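Local atomic coordinates of hydrogenase 3 maturation protease (Escherichia coli, PDB entry 2E85), a protein that cleaves a 32-residue peptide from the C-terminus of the precursor of HycE, the large subunit of hydrogenase 3, during maturation of that enzyme. Residues D6-V11 with W37-G42; G17-G22 with I63-D68; P23-K28 with T137-L142; T67-N72 with G115-I120. The protein carries 1 engineered substitution. All blocks are in the same frame, centred on the assembly; numbering follows the deposited sequence.

Overall arrangement
Three of the four contacts reach one mixed beta-sheet, whose strand order is 38-43, 6-11, 60-66, 111-116 and 76-78, the last antiparallel. Contact 1 pairs strands 38-43 and 6-11, linked by helix 21-31. The start of that helix meets strand 60-66 in contact 2, and its next turns pack on helix 129-141 in contact 3. Along the chain the segments of contacts 1, 2 and 3 alternate; contact 4 opens after contact 1 closes and is nested inside contact 3. Contacts 2 and 4 share Thr67 and Asp68, their centres about 8 Å apart, whereas contacts 1 and 4 have centres about 20 Å apart. The metal-binding Asp19 and Asp65 thus sit where sheet, helix and loops converge.

Contact 1: residues D6-V11 with W37-G42; sequences DVLLCV and WVVIDG. With CA (calcium ion), chain E.
In Trp37, CG stands anti to the carbonyl carbon (chi1 -57°) and the indole is turned so that its six-membered ring comes under Asp6; in Ile40, CG1 is likewise anti to the carbonyl carbon, and chi2 of 70° bends CD1 back toward Val7. Asp6 CB lies over the indole face in a CH-pi contact, 3.8 Å from the centroid of the six-membered ring of Trp37, while Val7 O reaches the ring edge, 3.4 Å from Trp37 CZ3. Trp37 NE1 hydrogen-bonds to Leu142 O, and the Asp6 carboxylate forms a salt bridge with Arg60. An alanine in place of Trp37 would remove the ring under Asp6 CB and the N-H bonded to Leu142 O, and would probably loosen packing at this end.

Between the strands, five backbone hydrogen bonds run in parallel register. The shortest, from Ile40 N to Leu8 O at 2.7 Å, enters nearly along the C=O axis, whereas the last, Gly42 N to Cys10 O, is bent to 137° at the hydrogen. Val7, Leu9 and Ile40 share one face: Val7 CG1 and Ile40 CD1 are pressed to 3.2 Å, closer than two methyl groups normally approach, and Leu9 CD1 meets Ile40 CG2. On the other face Leu8 lies alongside Val39, with Leu8 CD2 3.9 Å from Val39 CG2. Gly42 O binds a calcium ion at 2.3 Å, alongside Ala45 O, Asn48 OD1, Asp49 OD2 and two waters. With helix 21-31 joining them, the strands form a parallel beta-alpha-beta unit of the protease fold.

Contact 2: residues G17-G22 with I63-D68; sequences GDDGAG and IVDATD. With CA (calcium ion), chain F.
Asp19 sends its side chain out with CG anti to the backbone N (chi1 -162°), which carries the carboxylate from the short 3-10 segment 18-20 toward the end of strand 60-66. Beyond CB, the carboxylate carbon Asp19 CG stands 3.4 Å from the calcium ion. Asp19 OD1 does the binding, 2.3 Å from the metal; it also skirts the methyl group of Ala66 and accepts a hydrogen bond from a water, which in turn donates weakly to Ala66 O. OD2 stays farther from the ion, so Asp19 binds through a single oxygen.

Asp65 answers from the strand. Its CG is also anti to the backbone N, and Asp65 OD1 lies 2.3 Å from the calcium, while OD2 takes hydrogen bonds from two of the metal-bound waters. Ala66 O adds a longer bond of 2.6 Å to the ion, and three waters bring the ligands to six. The Ala66 methyl, CB, packs against Asp18 O at 3.5 Å and against Ala21 CB at 4.2 Å; the second contact is apolar. No direct hydrogen bond joins the two segments; instead one water donates to Asp19 O and accepts from both Gly22 N and Ala66 N, stitching the helix start to the strand.

As in related proteases, the two aspartates, with His93, probably bind nickel. Asp19 OD1 and Asp65 OD1 come within 4.2 Å of each other, and the cation between them would offset the repulsion of like charges, consistent with a pair of carboxylates set to hold a divalent metal.

Contact 3: residues P23-K28 with T137-L142; sequences PLLAEK and TVYQRL
Helices 21-31 and 129-141 lie side by side on one face of the sheet, in a three-layer alpha/beta/alpha arrangement with helix 50-56 on the other face, and cross here at -43° with short-segment axes 10.3 Å apart. Apolar packing carries most of the contact. Leu25, its CG anti to the backbone N (chi1 -173°), reaches across with both methyl groups: Leu25 CD1 comes to 3.6 Å from Tyr139 CB, close to the plane of the phenol ring and at its edge, and also approaches Leu142 CD1. The other branch, Leu25 CD2, meets Val138 CG1 at 4.0 Å, the two side chains crossing at about a right angle. Leu8 and Cys10 of strand 6-11 adjoin Leu25 too, so Leu25 touches both the neighbouring helix and the sheet.

A CH-pi contact forms the second kind. Lys28 CB rests over the face of the Tyr139 ring, 4.2 Å from the ring centroid, and the aliphatic chain continues obliquely along the tyrosine so that Lys28 CD nears Tyr139 CB and CG.

Polar groups at the tips find their partners beyond the two segments. The Lys28 chain runs extended until it bends at chi4, and its ammonium group makes a salt bridge with Glu136. Tyr139 OH hydrogen-bonds to Ala32 O, while Tyr139 CE1 passes 3.8 Å from Lys28 O.

Contact 4: residues T67-N72 with G115-I120; sequences TDMGLN and GIQPDI
The carboxamide of Gln117 is the hub around which the loop 67-72 folds, and it stands almost perpendicular to the carboxylate of Asp68, the two planes 86° apart although the side chains run alongside one another in the same direction. Gln117 CG is anti to the backbone N, and the chain then bends at chi2 (75°) to carry the amide into the loop. Gln117 NE2 donates to Asp68 OD1 at 2.9 Å, the acceptor lying in the amide plane while the N-H comes from above the carboxylate plane. A second bond from Gln117 NE2 ends on Pro118 O at 3.0 Å, again in the amide plane.

On the other side, OE1 accepts twice: Met69 N, 2.9 Å from Gln117 OE1, sits on a lone pair in the carbonyl plane, and Leu71 N, 3.0 Å from the same oxygen, comes from above that plane. Bonds at both ends fix the rotation of the amide. Asp68 OD1 also receives Gly70 N, closing an Asx turn. An alanine in place of Gln117 would remove all four hydrogen bonds of the side-chain amide and would probably loosen the loop.

Below this hub, Thr67 N bonds to Ile116 O at 2.9 Å, continuing the strand pairing a step, and Pro118 CD lies 3.3 Å from Thr67 O. The bent Met69 chain lays CE along the backbone, 3.6 Å from Gly115 O. With Asp68 OD1 held by two N-H groups, its negative charge is probably stabilised, and the amide's polar atoms are satisfied just beyond the metal-binding Asp65 and Ala66.

Contact 1: residues D6-V11 with W37-G42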
# COMPACT_ATOMS: atom_id res chain seq x y z
N ASP B 6 -16.54 -5.39 -14.83
CA ASP B 6 -15.12 -5.40 -15.10
C ASP B 6 -14.50 -4.03 -14.86
O ASP B 6 -15.07 -3.02 -15.26
CB ASP B 6 -14.91 -5.82 -16.55
CG ASP B 6 -15.34 -7.24 -16.80
OD1 ASP B 6 -15.25 -8.05 -15.88
OD2 ASP B 6 -15.74 -7.54 -17.94
N VAL B 7 -13.32 -4.01 -14.26
CA VAL B 7 -12.56 -2.76 -14.10
C VAL B 7 -11.15 -2.99 -14.62
O VAL B 7 -10.58 -4.04 -14.36
CB VAL B 7 -12.54 -2.30 -12.61
CG1 VAL B 7 -11.67 -1.06 -12.43
CG2 VAL B 7 -13.99 -2.00 -12.14
N LEU B 8 -10.62 -1.99 -15.32
CA LEU B 8 -9.27 -2.04 -15.88
C LEU B 8 -8.48 -0.90 -15.27
O LEU B 8 -8.83 0.27 -15.43
CB LEU B 8 -9.34 -1.89 -17.41
CG LEU B 8 -8.02 -1.63 -18.16
CD1 LEU B 8 -7.00 -2.72 -17.88
CD2 LEU B 8 -8.24 -1.40 -19.67
N LEU B 9 -7.43 -1.25 -14.53
CA LEU B 9 -6.56 -0.22 -13.90
C LEU B 9 -5.32 -0.13 -14.75
O LEU B 9 -4.61 -1.12 -14.91
CB LEU B 9 -6.20 -0.59 -12.46
CG LEU B 9 -5.14 0.34 -11.81
CD1 LEU B 9 -5.69 1.79 -11.64
CD2 LEU B 9 -4.64 -0.17 -10.49
N CYS B 10 -5.09 1.05 -15.33
CA CYS B 10 -3.91 1.24 -16.19
C CYS B 10 -2.88 2.00 -15.40
O CYS B 10 -3.16 3.13 -15.01
CB CYS B 10 -4.23 2.07 -17.42
SG CYS B 10 -5.30 1.20 -18.61
N VAL B 11 -1.69 1.43 -15.23
CA VAL B 11 -0.62 2.03 -14.44
C VAL B 11 0.54 2.49 -15.33
O VAL B 11 0.91 1.77 -16.25
CB VAL B 11 -0.07 1.01 -13.34
CG1 VAL B 11 1.11 1.58 -12.55
CG2 VAL B 11 -1.21 0.54 -12.39
N TRP B 37 -15.39 -2.84 -19.71
CA TRP B 37 -14.44 -2.35 -18.70
C TRP B 37 -14.70 -0.89 -18.32
O TRP B 37 -14.85 -0.04 -19.20
CB TRP B 37 -13.00 -2.47 -19.24
CG TRP B 37 -12.64 -3.91 -19.64
CD1 TRP B 37 -12.77 -4.47 -20.90
CD2 TRP B 37 -12.10 -4.93 -18.80
NE1 TRP B 37 -12.36 -5.78 -20.87
CE2 TRP B 37 -11.94 -6.09 -19.60
CE3 TRP B 37 -11.75 -4.99 -17.43
CZ2 TRP B 37 -11.42 -7.31 -19.08
CZ3 TRP B 37 -11.25 -6.19 -16.92
CH2 TRP B 37 -11.08 -7.33 -17.74
N VAL B 38 -14.72 -0.63 -17.02
CA VAL B 38 -14.52 0.72 -16.50
C VAL B 38 -13.01 0.93 -16.38
O VAL B 38 -12.33 0.18 -15.68
CB VAL B 38 -15.22 0.93 -15.13
CG1 VAL B 38 -14.97 2.34 -14.62
CG2 VAL B 38 -16.68 0.70 -15.25
N VAL B 39 -12.49 1.95 -17.07
CA VAL B 39 -11.04 2.08 -17.21
C VAL B 39 -10.53 3.21 -16.32
O VAL B 39 -10.93 4.38 -16.49
CB VAL B 39 -10.63 2.31 -18.69
CG1 VAL B 39 -9.10 2.46 -18.81
CG2 VAL B 39 -11.15 1.15 -19.56
N ILE B 40 -9.66 2.87 -15.38
CA ILE B 40 -9.06 3.88 -14.49
C ILE B 40 -7.67 4.23 -15.02
O ILE B 40 -6.83 3.37 -15.16
CB ILE B 40 -8.95 3.36 -13.04
CG1 ILE B 40 -10.36 3.20 -12.45
CG2 ILE B 40 -8.16 4.33 -12.18
CD1 ILE B 40 -11.19 2.07 -13.03
N ASP B 41 -7.47 5.50 -15.34
CA ASP B 41 -6.16 6.01 -15.77
C ASP B 41 -5.35 6.30 -14.51
O ASP B 41 -5.28 7.44 -14.05
CB ASP B 41 -6.43 7.29 -16.58
CG ASP B 41 -5.29 7.70 -17.48
OD1 ASP B 41 -4.24 7.03 -17.52
OD2 ASP B 41 -5.48 8.74 -18.19
N GLY B 42 -4.69 5.25 -13.98
CA GLY B 42 -4.11 5.27 -12.65
C GLY B 42 -2.84 6.08 -12.48
O GLY B 42 -2.48 6.40 -11.36
CA CA E . -2.89 6.54 -9.10
O HOH W 1 -2.32 5.41 -16.28
O HOH W 2 -3.91 8.75 -9.65
O HOH W 3 -0.89 7.98 -9.16

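Contact 2: residues G17-G22 with I63-D68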
# COMPACT_ATOMS: atom_id res chain seq x y z
N GLY B 17 8.70 7.41 -21.19
CA GLY B 17 8.97 6.53 -22.35
C GLY B 17 8.06 5.32 -22.37
O GLY B 17 6.82 5.46 -22.36
N ASP B 18 8.65 4.13 -22.46
CA ASP B 18 7.85 2.91 -22.52
C ASP B 18 7.01 2.66 -21.26
O ASP B 18 6.06 1.88 -21.32
CB ASP B 18 8.71 1.68 -22.84
CG ASP B 18 9.18 1.64 -24.29
OD1 ASP B 18 8.50 2.25 -25.16
OD2 ASP B 18 10.23 0.98 -24.55
N ASP B 19 7.35 3.32 -20.14
CA ASP B 19 6.46 3.28 -18.96
C ASP B 19 5.07 3.86 -19.23
O ASP B 19 4.16 3.73 -18.38
CB ASP B 19 7.08 3.98 -17.75
CG ASP B 19 6.38 3.56 -16.47
OD1 ASP B 19 6.19 2.34 -16.32
OD2 ASP B 19 5.97 4.43 -15.67
N GLY B 20 4.91 4.51 -20.39
CA GLY B 20 3.62 5.06 -20.83
C GLY B 20 2.61 4.04 -21.34
O GLY B 20 1.53 4.41 -21.77
N ALA B 21 2.96 2.75 -21.28
CA ALA B 21 2.12 1.73 -21.91
C ALA B 21 0.71 1.77 -21.31
O ALA B 21 -0.30 1.72 -22.03
CB ALA B 21 2.73 0.38 -21.75
N GLY B 22 0.64 1.89 -19.99
CA GLY B 22 -0.66 1.90 -19.30
C GLY B 22 -1.51 3.11 -19.70
O GLY B 22 -2.63 2.95 -20.14
N ILE B 63 -5.20 -5.39 -14.28
CA ILE B 63 -4.21 -4.33 -14.08
C ILE B 63 -3.18 -4.47 -15.16
O ILE B 63 -2.67 -5.57 -15.37
CB ILE B 63 -3.52 -4.50 -12.71
CG1 ILE B 63 -4.56 -4.45 -11.60
CG2 ILE B 63 -2.45 -3.42 -12.49
CD1 ILE B 63 -4.08 -4.97 -10.24
N VAL B 64 -2.90 -3.37 -15.87
CA VAL B 64 -1.93 -3.38 -16.96
C VAL B 64 -0.84 -2.37 -16.65
O VAL B 64 -1.13 -1.19 -16.38
CB VAL B 64 -2.59 -3.01 -18.31
CG1 VAL B 64 -1.52 -2.73 -19.40
CG2 VAL B 64 -3.65 -4.08 -18.74
N ASP B 65 0.42 -2.81 -16.70
CA ASP B 65 1.54 -1.97 -16.31
C ASP B 65 2.77 -2.39 -17.09
O ASP B 65 3.02 -3.58 -17.24
CB ASP B 65 1.80 -2.15 -14.81
CG ASP B 65 2.80 -1.13 -14.23
OD1 ASP B 65 3.21 -0.20 -14.93
OD2 ASP B 65 3.15 -1.25 -13.04
N ALA B 66 3.55 -1.43 -17.57
CA ALA B 66 4.85 -1.71 -18.10
C ALA B 66 5.73 -2.17 -16.91
O ALA B 66 5.79 -1.48 -15.88
CB ALA B 66 5.45 -0.45 -18.72
N THR B 67 6.41 -3.30 -17.05
CA THR B 67 7.08 -3.96 -15.94
C THR B 67 8.33 -4.65 -16.49
O THR B 67 8.21 -5.41 -17.43
CB THR B 67 6.16 -5.07 -15.37
OG1 THR B 67 4.93 -4.51 -14.87
CG2 THR B 67 6.82 -5.88 -14.30
N ASP B 68 9.51 -4.43 -15.90
CA ASP B 68 10.70 -5.16 -16.37
C ASP B 68 10.59 -6.61 -15.87
O ASP B 68 10.48 -6.85 -14.65
CB ASP B 68 12.01 -4.49 -15.92
CG ASP B 68 13.27 -5.24 -16.43
OD1 ASP B 68 13.22 -5.90 -17.49
OD2 ASP B 68 14.32 -5.15 -15.74
CA CA F . 5.27 0.83 -14.78
O HOH W 4 2.57 1.42 -17.98
O HOH W 5 8.10 0.46 -16.77
O HOH W 6 5.62 -0.33 -12.70
O HOH W 7 4.47 1.71 -12.65
O HOH W 8 7.44 0.90 -14.18

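Contact 3: residues P23-K28 with T137-L142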
# COMPACT_ATOMS: atom_id res chain seq x y z
N PRO B 23 -0.99 4.34 -19.53
CA PRO B 23 -1.70 5.53 -20.05
C PRO B 23 -2.09 5.44 -21.52
O PRO B 23 -3.19 5.86 -21.88
CB PRO B 23 -0.71 6.67 -19.79
CG PRO B 23 0.09 6.17 -18.59
CD PRO B 23 0.17 4.70 -18.68
N LEU B 24 -1.25 4.83 -22.35
CA LEU B 24 -1.62 4.66 -23.77
C LEU B 24 -2.87 3.77 -23.92
O LEU B 24 -3.79 4.10 -24.68
CB LEU B 24 -0.45 4.13 -24.63
CG LEU B 24 -0.82 3.96 -26.10
CD1 LEU B 24 -1.18 5.32 -26.77
CD2 LEU B 24 0.28 3.24 -26.89
N LEU B 25 -2.90 2.66 -23.20
CA LEU B 25 -4.09 1.81 -23.20
C LEU B 25 -5.35 2.57 -22.79
O LEU B 25 -6.41 2.41 -23.43
CB LEU B 25 -3.90 0.58 -22.31
CG LEU B 25 -5.05 -0.45 -22.39
CD1 LEU B 25 -5.28 -0.84 -23.87
CD2 LEU B 25 -4.78 -1.67 -21.54
N ALA B 26 -5.24 3.36 -21.73
CA ALA B 26 -6.35 4.18 -21.24
C ALA B 26 -6.79 5.17 -22.33
O ALA B 26 -7.98 5.36 -22.54
CB ALA B 26 -5.94 4.89 -19.96
N GLU B 27 -5.84 5.76 -23.05
CA GLU B 27 -6.18 6.66 -24.15
C GLU B 27 -6.97 5.96 -25.27
O GLU B 27 -7.96 6.52 -25.80
CB GLU B 27 -4.92 7.29 -24.73
CG GLU B 27 -5.26 8.24 -25.86
CD GLU B 27 -4.20 9.26 -26.15
OE1 GLU B 27 -4.31 9.93 -27.22
OE2 GLU B 27 -3.26 9.40 -25.35
N LYS B 28 -6.52 4.76 -25.64
CA LYS B 28 -7.18 3.97 -26.68
C LYS B 28 -8.61 3.64 -26.28
O LYS B 28 -9.52 3.76 -27.08
CB LYS B 28 -6.41 2.69 -26.96
CG LYS B 28 -5.09 2.92 -27.68
CD LYS B 28 -4.43 1.56 -27.92
CE LYS B 28 -3.16 1.68 -28.71
NZ LYS B 28 -3.39 1.91 -30.14
N THR B 137 -2.14 -4.96 -28.90
CA THR B 137 -2.48 -6.36 -28.72
C THR B 137 -3.43 -6.55 -27.52
O THR B 137 -4.45 -7.22 -27.62
CB THR B 137 -1.21 -7.26 -28.59
OG1 THR B 137 -0.44 -7.13 -29.79
CG2 THR B 137 -1.60 -8.72 -28.41
N VAL B 138 -3.10 -5.92 -26.41
CA VAL B 138 -3.89 -6.04 -25.19
C VAL B 138 -5.27 -5.39 -25.44
O VAL B 138 -6.30 -5.93 -25.08
CB VAL B 138 -3.15 -5.42 -23.97
CG1 VAL B 138 -4.03 -5.43 -22.76
CG2 VAL B 138 -1.86 -6.22 -23.65
N TYR B 139 -5.26 -4.25 -26.11
CA TYR B 139 -6.49 -3.49 -26.37
C TYR B 139 -7.47 -4.33 -27.17
O TYR B 139 -8.65 -4.34 -26.86
CB TYR B 139 -6.15 -2.18 -27.10
CG TYR B 139 -7.33 -1.45 -27.68
CD1 TYR B 139 -8.19 -0.70 -26.86
CD2 TYR B 139 -7.57 -1.48 -29.06
CE1 TYR B 139 -9.26 -0.01 -27.39
CE2 TYR B 139 -8.64 -0.83 -29.60
CZ TYR B 139 -9.48 -0.09 -28.76
OH TYR B 139 -10.55 0.58 -29.30
N GLN B 140 -6.95 -5.07 -28.15
CA GLN B 140 -7.77 -5.89 -29.02
C GLN B 140 -8.27 -7.15 -28.33
O GLN B 140 -9.12 -7.86 -28.86
CB GLN B 140 -7.00 -6.23 -30.29
CG GLN B 140 -6.80 -4.99 -31.15
CD GLN B 140 -8.07 -4.43 -31.82
OE1 GLN B 140 -9.13 -5.06 -31.81
NE2 GLN B 140 -7.94 -3.26 -32.44
N ARG B 141 -7.74 -7.44 -27.15
CA ARG B 141 -8.26 -8.61 -26.43
C ARG B 141 -9.27 -8.23 -25.38
O ARG B 141 -9.87 -9.11 -24.77
CB ARG B 141 -7.14 -9.47 -25.86
CG ARG B 141 -6.31 -10.00 -27.03
CD ARG B 141 -5.85 -11.40 -26.93
NE ARG B 141 -4.70 -11.49 -27.80
CZ ARG B 141 -3.64 -12.23 -27.54
NH1 ARG B 141 -3.64 -12.98 -26.45
NH2 ARG B 141 -2.61 -12.22 -28.38
N LEU B 142 -9.44 -6.93 -25.14
CA LEU B 142 -10.37 -6.48 -24.07
C LEU B 142 -11.82 -6.90 -24.33
O LEU B 142 -12.56 -7.26 -23.41
CB LEU B 142 -10.28 -4.97 -23.85
CG LEU B 142 -9.01 -4.41 -23.25
CD1 LEU B 142 -9.04 -2.88 -23.22
CD2 LEU B 142 -8.71 -4.96 -21.83

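Contact 4: residues T67-N72 with G115-I120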
# COMPACT_ATOMS: atom_id res chain seq x y z
N THR B 67 6.41 -3.30 -17.05
CA THR B 67 7.08 -3.96 -15.94
C THR B 67 8.33 -4.65 -16.49
O THR B 67 8.21 -5.41 -17.43
CB THR B 67 6.16 -5.07 -15.37
OG1 THR B 67 4.93 -4.51 -14.87
CG2 THR B 67 6.82 -5.88 -14.30
N ASP B 68 9.51 -4.43 -15.90
CA ASP B 68 10.70 -5.16 -16.37
C ASP B 68 10.59 -6.61 -15.87
O ASP B 68 10.48 -6.85 -14.65
CB ASP B 68 12.01 -4.49 -15.92
CG ASP B 68 13.27 -5.24 -16.43
OD1 ASP B 68 13.22 -5.90 -17.49
OD2 ASP B 68 14.32 -5.15 -15.74
N MET B 69 10.61 -7.54 -16.81
CA MET B 69 10.45 -8.97 -16.54
C MET B 69 11.64 -9.74 -17.10
O MET B 69 11.65 -10.99 -17.05
CB MET B 69 9.13 -9.50 -17.14
CG MET B 69 7.80 -8.90 -16.55
SD MET B 69 6.28 -9.34 -17.46
CE MET B 69 6.55 -8.41 -19.01
N GLY B 70 12.60 -9.01 -17.64
CA GLY B 70 13.80 -9.60 -18.27
C GLY B 70 13.56 -10.23 -19.63
O GLY B 70 14.35 -11.07 -20.07
N LEU B 71 12.50 -9.81 -20.31
CA LEU B 71 12.09 -10.34 -21.62
C LEU B 71 12.45 -9.41 -22.78
O LEU B 71 12.96 -8.31 -22.55
CB LEU B 71 10.57 -10.63 -21.61
CG LEU B 71 10.08 -11.73 -20.64
CD1 LEU B 71 8.57 -11.98 -20.74
CD2 LEU B 71 10.84 -12.99 -20.89
N ASN B 72 12.18 -9.83 -24.02
CA ASN B 72 12.30 -8.87 -25.13
C ASN B 72 11.28 -7.76 -25.02
O ASN B 72 10.18 -8.01 -24.55
CB ASN B 72 12.15 -9.55 -26.47
CG ASN B 72 13.27 -10.54 -26.73
OD1 ASN B 72 14.28 -10.54 -26.02
ND2 ASN B 72 13.09 -11.36 -27.74
N GLY B 115 1.72 -7.64 -17.33
CA GLY B 115 2.93 -6.86 -17.51
C GLY B 115 3.26 -6.79 -18.99
O GLY B 115 3.04 -7.75 -19.75
N ILE B 116 3.79 -5.65 -19.39
CA ILE B 116 4.31 -5.47 -20.74
C ILE B 116 5.76 -5.06 -20.55
O ILE B 116 6.03 -4.08 -19.80
CB ILE B 116 3.62 -4.30 -21.47
CG1 ILE B 116 2.15 -4.58 -21.68
CG2 ILE B 116 4.34 -3.96 -22.79
CD1 ILE B 116 1.30 -3.37 -22.06
N GLN B 117 6.66 -5.74 -21.25
CA GLN B 117 8.09 -5.43 -21.15
C GLN B 117 8.46 -4.12 -21.83
O GLN B 117 8.34 -4.00 -23.04
CB GLN B 117 8.92 -6.55 -21.77
CG GLN B 117 10.42 -6.25 -21.73
CD GLN B 117 10.99 -6.41 -20.39
OE1 GLN B 117 10.76 -7.43 -19.74
NE2 GLN B 117 11.75 -5.42 -19.94
N PRO B 118 8.97 -3.14 -21.04
CA PRO B 118 9.50 -1.95 -21.69
C PRO B 118 10.90 -2.15 -22.21
O PRO B 118 11.62 -3.11 -21.82
CB PRO B 118 9.54 -0.92 -20.56
CG PRO B 118 9.83 -1.72 -19.36
CD PRO B 118 9.00 -3.02 -19.57
N ASP B 119 11.29 -1.25 -23.09
CA ASP B 119 12.66 -1.17 -23.54
C ASP B 119 13.34 -0.00 -22.90
O ASP B 119 14.33 -0.17 -22.18
CB ASP B 119 12.76 -1.04 -25.05
CG ASP B 119 14.20 -1.34 -25.54
OD1 ASP B 119 15.02 -1.66 -24.64
OD2 ASP B 119 14.46 -1.21 -26.77
N ILE B 120 12.85 1.19 -23.21
CA ILE B 120 13.49 2.40 -22.69
C ILE B 120 12.53 3.10 -21.74
O ILE B 120 11.35 3.31 -22.04
CB ILE B 120 13.98 3.36 -23.83
CG1 ILE B 120 12.79 3.94 -24.64
CG2 ILE B 120 15.10 2.66 -24.71
CD1 ILE B 120 12.08 5.09 -24.03